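Local coordinates for protein CghA (Chaetomium globosum, PDB 6KBC) that is a strand-rich, two-domain protein of the calycin clan and holds the ligand WK1 in a pocket, at residues 322-328 with 339-345; 365-371 with 383-389. One frame throughout, in Å; residues are numbered along the deposited sequence.

Contact 1: 322-328 with 339-345; sequences NVGYRLE and WSFDLRH
Arg-326 and Asp-342 pair across the strands of an antiparallel hairpin, at a non-hydrogen-bonded position, and lie alongside each other pointing the same way; they illustrate how a cross-strand salt bridge can be held flat. The guanidinium comes side-on: NE of Arg-326 meets OD1 of Asp-342 at 2.7 Å, and NH2 of Arg-326 meets OD2 of Asp-342 at 3.0 Å. Both oxygens offer their syn lone pairs, and the two planar groups lie within 14° of coplanarity, so a pair of nearly straight bonds fixes the rotation of each. The Arg-326 side chain runs out extended through chi1 and chi2 and bends at chi3 (-63°), which turns NE toward the carboxylate beside it. A second arginine joins from above the carboxylate plane, NH2 of Arg-344 lying 3.2 Å from OD2 of Asp-342, and the shared carboxylate would offset the like charges of the two. NH1 of Arg-344 is positioned in turn by the backbone carbonyls of Asp-310 and Asp-312.

The opposite face of the hairpin is largely apolar, with Leu-327 CD1 packed 4.0 Å from Leu-343 CD2. At the end of the ladder, Gly-324 CA sits over the His-345 ring, 3.7 Å from its centroid, in a CH-pi contact. That ring is held at both nitrogens, NE2 by Glu-390 and ND1 by the backbone carbonyl of Leu-314; Glu-390 also bonds ND2 of Asn-322. Strand 302-308 pairs with the other edge of 324-330, strand 363-375 pairs with 338-346, and strand 239-249 packs against Tyr-325, Leu-327 and Leu-343.

Contact 2: 365-371 with 383-389; sequences SGFVVEV and HGWGMTG
Glu-370 and His-383 both send CG out anti to the backbone N (chi1 -168° for the glutamate), and these torsions bring a carboxylate and an imidazole together diagonally across the two strands, towards the turn. Glu-370 stays extended beyond CG, so that its OE2 arrives at the edge of the His-383 ring, near the ring plane. NE2 of His-383 donates to OE2 of Glu-370 almost in line; the modelled separation of 2.4 Å is very short and its exact value is doubtful. The carboxylate and imidazole planes are 84° apart, while Val-371 O lies over a face of the histidine ring.

The same extended chain runs alongside Trp-385, its partner in a non-hydrogen-bonded pair. CG of Glu-370 stands over the six-membered ring of Trp-385, 4.0 Å from the centroid, as a CH-pi contact, and the carboxylate is turned only 14° from the indole plane. CB of Glu-370 continues the cover, 3.8 Å from CZ3 of Trp-385. His-346, at the end of strand 338-346, meets the indole edge-to-face, and Met-54 of strand 46-54 also touches it.

On the other face the valines lie against bare backbone: CG2 of Val-369 rests 3.4 Å from C of Gly-386, and CG2 of Val-371 lies 4.0 Å from N of Gly-386. CG1 of Val-369 meets CG2 of Thr-388 at 3.7 Å, and OG1 of Thr-388, bonded to Glu-390, approaches the Phe-367 ring at its edge.

This antiparallel hairpin of the C-terminal, calycin-clan domain, flanked by strands 239-249 and 338-346, separates two regimes. Valines, glycine backbone, Phe-367 and Thr-388 form a face held mainly by van der Waals packing, whereas Glu-370 serves twice, its methylenes over an indole and its carboxylate at the edge of a histidine. If that close approach is real, the carboxylate would tend to favour a proton on NE2 of His-383.

Overall arrangement
Contacts 1 and 2 are successive antiparallel hairpins of the C-terminal domain, centred 9 Å apart, and are joined because strands 338-346 and 363-375 are neighbours in the same sheet. A probable hydrogen bond runs from Arg-344 N to Glu-370 O at 2.8 Å, and the rings of His-345 and Phe-367 stack, with CD2 of the former 3.4 Å from CG of the latter. Leu-343 and Val-371 continue the apolar layer from one hairpin to the other. Contact 2 lies closer to the pocket: between nearest atoms, Gly-389 comes within about 4 Å of the bound WK1, whereas the side chain of Tyr-325 in contact 1 stays about 11 Å from it.

Contact 1: 322-328 with 339-345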
loop_
_atom_site.group_PDB
_atom_site.type_symbol
_atom_site.label_atom_id
_atom_site.label_comp_id
_atom_site.label_asym_id
_atom_site.label_seq_id
_atom_site.Cartn_x
_atom_site.Cartn_y
_atom_site.Cartn_z
ATOM N N ASN A 322 -6.739 19.062 -2.208
ATOM C CA ASN A 322 -5.555 19.008 -3.052
ATOM C C ASN A 322 -5.869 18.397 -4.419
ATOM O O ASN A 322 -6.763 17.559 -4.569
ATOM C CB ASN A 322 -4.422 18.223 -2.369
ATOM C CG ASN A 322 -4.792 16.784 -2.085
ATOM O OD1 ASN A 322 -5.846 16.506 -1.505
ATOM N ND2 ASN A 322 -3.905 15.852 -2.471
ATOM N N VAL A 323 -5.122 18.845 -5.433
ATOM C CA VAL A 323 -5.283 18.298 -6.771
ATOM C C VAL A 323 -4.283 17.185 -7.026
ATOM O O VAL A 323 -4.293 16.583 -8.103
ATOM C CB VAL A 323 -5.152 19.423 -7.819
ATOM C CG1 VAL A 323 -6.285 20.511 -7.585
ATOM C CG2 VAL A 323 -3.787 20.054 -7.759
ATOM N N GLY A 324 -3.430 16.885 -6.059
ATOM C CA GLY A 324 -2.423 15.857 -6.241
ATOM C C GLY A 324 -1.326 16.038 -5.212
ATOM O O GLY A 324 -1.489 16.760 -4.231
ATOM N N TYR A 325 -0.215 15.377 -5.470
ATOM C CA TYR A 325 0.932 15.423 -4.584
ATOM C C TYR A 325 2.179 15.616 -5.422
ATOM O O TYR A 325 2.291 15.061 -6.522
ATOM C CB TYR A 325 1.076 14.127 -3.777
ATOM C CG TYR A 325 0.469 14.160 -2.392
ATOM C CD1 TYR A 325 1.199 14.641 -1.308
ATOM C CD2 TYR A 325 -0.814 13.664 -2.159
ATOM C CE1 TYR A 325 0.648 14.663 -0.026
ATOM C CE2 TYR A 325 -1.368 13.665 -0.897
ATOM C CZ TYR A 325 -0.624 14.161 0.171
ATOM O OH TYR A 325 -1.171 14.169 1.437
ATOM N N ARG A 326 3.120 16.380 -4.895
ATOM C CA ARG A 326 4.470 16.413 -5.425
ATOM C C ARG A 326 5.324 15.475 -4.592
ATOM O O ARG A 326 5.224 15.480 -3.362
ATOM C CB ARG A 326 5.041 17.830 -5.397
ATOM C CG ARG A 326 6.508 17.914 -5.828
ATOM C CD ARG A 326 6.847 19.370 -6.163
ATOM N NE ARG A 326 6.027 19.801 -7.291
ATOM C CZ ARG A 326 5.648 21.051 -7.533
ATOM N NH1 ARG A 326 6.035 22.040 -6.737
ATOM N NH2 ARG A 326 4.880 21.311 -8.587
ATOM N N LEU A 327 6.124 14.642 -5.267
ATOM C CA LEU A 327 7.111 13.775 -4.635
ATOM C C LEU A 327 8.486 14.221 -5.086
ATOM O O LEU A 327 8.803 14.159 -6.281
ATOM C CB LEU A 327 6.934 12.302 -5.026
ATOM C CG LEU A 327 5.638 11.610 -4.650
ATOM C CD1 LEU A 327 5.746 10.129 -5.064
ATOM C CD2 LEU A 327 5.385 11.771 -3.166
ATOM N N GLU A 328 9.312 14.636 -4.140
ATOM C CA GLU A 328 10.685 15.014 -4.438
ATOM C C GLU A 328 11.594 14.014 -3.742
ATOM O O GLU A 328 11.663 13.992 -2.511
ATOM C CB GLU A 328 10.973 16.432 -3.976
ATOM C CG GLU A 328 12.409 16.873 -4.147
ATOM C CD GLU A 328 12.674 18.057 -3.254
ATOM O OE1 GLU A 328 12.670 19.185 -3.768
ATOM O OE2 GLU A 328 12.844 17.853 -2.030
ATOM N N TRP A 339 14.999 13.992 -7.827
ATOM C CA TRP A 339 13.940 13.787 -8.794
ATOM C C TRP A 339 12.661 14.378 -8.221
ATOM O O TRP A 339 12.395 14.248 -7.022
ATOM C CB TRP A 339 13.755 12.314 -9.100
ATOM C CG TRP A 339 15.011 11.628 -9.550
ATOM C CD1 TRP A 339 15.393 11.368 -10.842
ATOM C CD2 TRP A 339 16.044 11.100 -8.713
ATOM N NE1 TRP A 339 16.609 10.712 -10.855
ATOM C CE2 TRP A 339 17.020 10.520 -9.562
ATOM C CE3 TRP A 339 16.237 11.045 -7.327
ATOM C CZ2 TRP A 339 18.175 9.911 -9.067
ATOM C CZ3 TRP A 339 17.377 10.412 -6.840
ATOM C CH2 TRP A 339 18.334 9.869 -7.709
ATOM N N SER A 340 11.886 15.037 -9.070
ATOM C CA SER A 340 10.618 15.622 -8.651
ATOM C C SER A 340 9.532 15.140 -9.588
ATOM O O SER A 340 9.704 15.174 -10.813
ATOM C CB SER A 340 10.672 17.155 -8.659
ATOM O OG SER A 340 9.559 17.656 -7.952
ATOM N N PHE A 341 8.430 14.669 -9.017
ATOM C CA PHE A 341 7.302 14.205 -9.799
ATOM C C PHE A 341 6.040 14.851 -9.276
ATOM O O PHE A 341 5.850 14.982 -8.062
ATOM C CB PHE A 341 7.145 12.672 -9.752
ATOM C CG PHE A 341 8.377 11.942 -10.174
ATOM C CD1 PHE A 341 8.603 11.661 -11.518
ATOM C CD2 PHE A 341 9.326 11.565 -9.239
ATOM C CE1 PHE A 341 9.756 10.972 -11.918
ATOM C CE2 PHE A 341 10.475 10.888 -9.637
ATOM C CZ PHE A 341 10.685 10.610 -10.977
ATOM N N ASP A 342 5.178 15.237 -10.196
ATOM C CA ASP A 342 3.844 15.686 -9.843
ATOM C C ASP A 342 2.885 14.555 -10.137
ATOM O O ASP A 342 2.891 13.996 -11.245
ATOM C CB ASP A 342 3.466 16.953 -10.609
ATOM C CG ASP A 342 4.114 18.192 -10.005
ATOM O OD1 ASP A 342 4.867 18.049 -9.007
ATOM O OD2 ASP A 342 3.848 19.298 -10.497
ATOM N N LEU A 343 2.102 14.191 -9.140
ATOM C CA LEU A 343 1.120 13.125 -9.258
ATOM C C LEU A 343 -0.235 13.801 -9.153
ATOM O O LEU A 343 -0.661 14.173 -8.056
ATOM C CB LEU A 343 1.308 12.081 -8.170
ATOM C CG LEU A 343 2.420 11.049 -8.413
ATOM C CD1 LEU A 343 3.776 11.693 -8.478
ATOM C CD2 LEU A 343 2.372 10.084 -7.272
ATOM N N ARG A 344 -0.904 13.990 -10.282
ATOM C CA ARG A 344 -2.124 14.785 -10.288
ATOM C C ARG A 344 -3.327 13.873 -10.403
ATOM O O ARG A 344 -3.328 12.931 -11.202
ATOM C CB ARG A 344 -2.097 15.841 -11.399
ATOM C CG ARG A 344 -0.981 16.837 -11.130
ATOM C CD ARG A 344 -0.844 17.896 -12.213
ATOM N NE ARG A 344 0.203 18.840 -11.841
ATOM C CZ ARG A 344 0.002 19.907 -11.073
ATOM N NH1 ARG A 344 -1.215 20.166 -10.589
ATOM N NH2 ARG A 344 1.020 20.710 -10.781
ATOM N N HIS A 345 -4.341 14.157 -9.578
ATOM C CA HIS A 345 -5.549 13.347 -9.508
ATOM C C HIS A 345 -6.239 13.302 -10.861
ATOM O O HIS A 345 -6.734 14.328 -11.345
ATOM C CB HIS A 345 -6.511 13.917 -8.470
ATOM C CG HIS A 345 -5.956 13.920 -7.076
ATOM N ND1 HIS A 345 -6.383 14.805 -6.109
ATOM C CD2 HIS A 345 -5.020 13.136 -6.489
ATOM C CE1 HIS A 345 -5.726 14.574 -4.986
ATOM N NE2 HIS A 345 -4.902 13.555 -5.184
HETATM O O HOH W 1 10.699 19.611 -6.394
#

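Contact 2: 365-371 with 383-389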
loop_
_atom_site.group_PDB
_atom_site.type_symbol
_atom_site.label_atom_id
_atom_site.label_comp_id
_atom_site.label_asym_id
_atom_site.label_seq_id
_atom_site.Cartn_x
_atom_site.Cartn_y
_atom_site.Cartn_z
ATOM N N SER A 365 -9.224 8.966 0.509
ATOM C CA SER A 365 -9.501 9.100 -0.909
ATOM C C SER A 365 -8.438 8.355 -1.693
ATOM O O SER A 365 -7.240 8.465 -1.404
ATOM C CB SER A 365 -9.532 10.555 -1.355
ATOM O OG SER A 365 -10.416 11.315 -0.547
ATOM N N GLY A 366 -8.881 7.610 -2.691
ATOM C CA GLY A 366 -7.986 6.934 -3.615
ATOM C C GLY A 366 -8.135 7.588 -4.977
ATOM O O GLY A 366 -9.238 8.006 -5.359
ATOM N N PHE A 367 -7.027 7.658 -5.702
ATOM C CA PHE A 367 -6.999 8.255 -7.025
ATOM C C PHE A 367 -6.093 7.445 -7.937
ATOM O O PHE A 367 -5.054 6.929 -7.511
ATOM C CB PHE A 367 -6.455 9.679 -7.013
ATOM C CG PHE A 367 -7.330 10.657 -6.308
ATOM C CD1 PHE A 367 -8.360 11.287 -6.983
ATOM C CD2 PHE A 367 -7.126 10.938 -4.961
ATOM C CE1 PHE A 367 -9.171 12.215 -6.318
ATOM C CE2 PHE A 367 -7.936 11.864 -4.298
ATOM C CZ PHE A 367 -8.947 12.491 -4.977
ATOM N N VAL A 368 -6.475 7.384 -9.205
ATOM C CA VAL A 368 -5.505 7.143 -10.267
ATOM C C VAL A 368 -4.876 8.486 -10.600
ATOM O O VAL A 368 -5.587 9.477 -10.802
ATOM C CB VAL A 368 -6.185 6.533 -11.502
ATOM C CG1 VAL A 368 -5.178 6.397 -12.643
ATOM C CG2 VAL A 368 -6.838 5.199 -11.158
ATOM N N VAL A 369 -3.551 8.542 -10.635
ATOM C CA VAL A 369 -2.882 9.818 -10.832
ATOM C C VAL A 369 -2.121 9.780 -12.144
ATOM O O VAL A 369 -1.566 8.752 -12.532
ATOM C CB VAL A 369 -1.927 10.165 -9.669
ATOM C CG1 VAL A 369 -2.736 10.502 -8.400
ATOM C CG2 VAL A 369 -0.982 8.987 -9.414
ATOM N N GLU A 370 -2.067 10.925 -12.808
ATOM C CA GLU A 370 -1.149 11.117 -13.915
ATOM C C GLU A 370 0.154 11.670 -13.355
ATOM O O GLU A 370 0.146 12.560 -12.499
ATOM C CB GLU A 370 -1.742 12.084 -14.935
ATOM C CG GLU A 370 -0.999 12.122 -16.254
ATOM C CD GLU A 370 -1.799 12.865 -17.316
ATOM O OE1 GLU A 370 -2.911 13.348 -16.990
ATOM O OE2 GLU A 370 -1.346 12.921 -18.476
ATOM N N VAL A 371 1.274 11.144 -13.842
ATOM C CA VAL A 371 2.593 11.402 -13.268
ATOM C C VAL A 371 3.455 12.106 -14.305
ATOM O O VAL A 371 3.546 11.657 -15.454
ATOM C CB VAL A 371 3.256 10.091 -12.804
ATOM C CG1 VAL A 371 4.599 10.363 -12.122
ATOM C CG2 VAL A 371 2.312 9.333 -11.883
ATOM N N HIS A 383 6.473 10.745 -18.353
ATOM C CA HIS A 383 5.026 10.720 -18.219
ATOM C C HIS A 383 4.588 9.320 -17.837
ATOM O O HIS A 383 5.076 8.335 -18.393
ATOM C CB HIS A 383 4.312 11.171 -19.513
ATOM C CG HIS A 383 2.823 11.263 -19.366
ATOM N ND1 HIS A 383 1.996 10.163 -19.490
ATOM C CD2 HIS A 383 2.019 12.299 -19.019
ATOM C CE1 HIS A 383 0.744 10.528 -19.271
ATOM N NE2 HIS A 383 0.729 11.819 -18.987
ATOM N N GLY A 384 3.678 9.231 -16.886
ATOM C CA GLY A 384 3.227 7.925 -16.477
ATOM C C GLY A 384 1.986 8.009 -15.635
ATOM O O GLY A 384 1.270 9.013 -15.637
ATOM N N TRP A 385 1.757 6.925 -14.904
ATOM C CA TRP A 385 0.503 6.690 -14.218
ATOM C C TRP A 385 0.795 6.014 -12.891
ATOM O O TRP A 385 1.816 5.348 -12.717
ATOM C CB TRP A 385 -0.422 5.822 -15.077
ATOM C CG TRP A 385 -0.785 6.541 -16.303
ATOM C CD1 TRP A 385 -0.177 6.464 -17.531
ATOM C CD2 TRP A 385 -1.802 7.516 -16.412
ATOM N NE1 TRP A 385 -0.785 7.331 -18.407
ATOM C CE2 TRP A 385 -1.786 7.992 -17.743
ATOM C CE3 TRP A 385 -2.734 8.039 -15.510
ATOM C CZ2 TRP A 385 -2.675 8.960 -18.194
ATOM C CZ3 TRP A 385 -3.628 8.990 -15.965
ATOM C CH2 TRP A 385 -3.583 9.450 -17.294
ATOM N N GLY A 386 -0.125 6.176 -11.961
ATOM C CA GLY A 386 0.056 5.557 -10.669
ATOM C C GLY A 386 -1.223 5.638 -9.879
ATOM O O GLY A 386 -2.273 6.026 -10.395
ATOM N N MET A 387 -1.128 5.260 -8.616
ATOM C CA MET A 387 -2.274 5.395 -7.747
ATOM C C MET A 387 -1.804 6.058 -6.468
ATOM O O MET A 387 -0.632 5.949 -6.093
ATOM C CB MET A 387 -2.912 4.042 -7.431
ATOM C CG MET A 387 -1.970 3.070 -6.810
ATOM S SD MET A 387 -2.757 1.483 -6.467
ATOM C CE MET A 387 -3.090 0.905 -8.152
ATOM N N THR A 388 -2.714 6.776 -5.816
ATOM C CA THR A 388 -2.448 7.294 -4.491
ATOM C C THR A 388 -3.609 6.933 -3.581
ATOM O O THR A 388 -4.760 6.825 -4.016
ATOM C CB THR A 388 -2.228 8.844 -4.450
ATOM O OG1 THR A 388 -3.414 9.514 -4.878
ATOM C CG2 THR A 388 -1.048 9.269 -5.321
ATOM N N GLY A 389 -3.277 6.709 -2.319
ATOM C CA GLY A 389 -4.263 6.565 -1.278
ATOM C C GLY A 389 -3.949 7.662 -0.290
ATOM O O GLY A 389 -2.840 7.702 0.248
#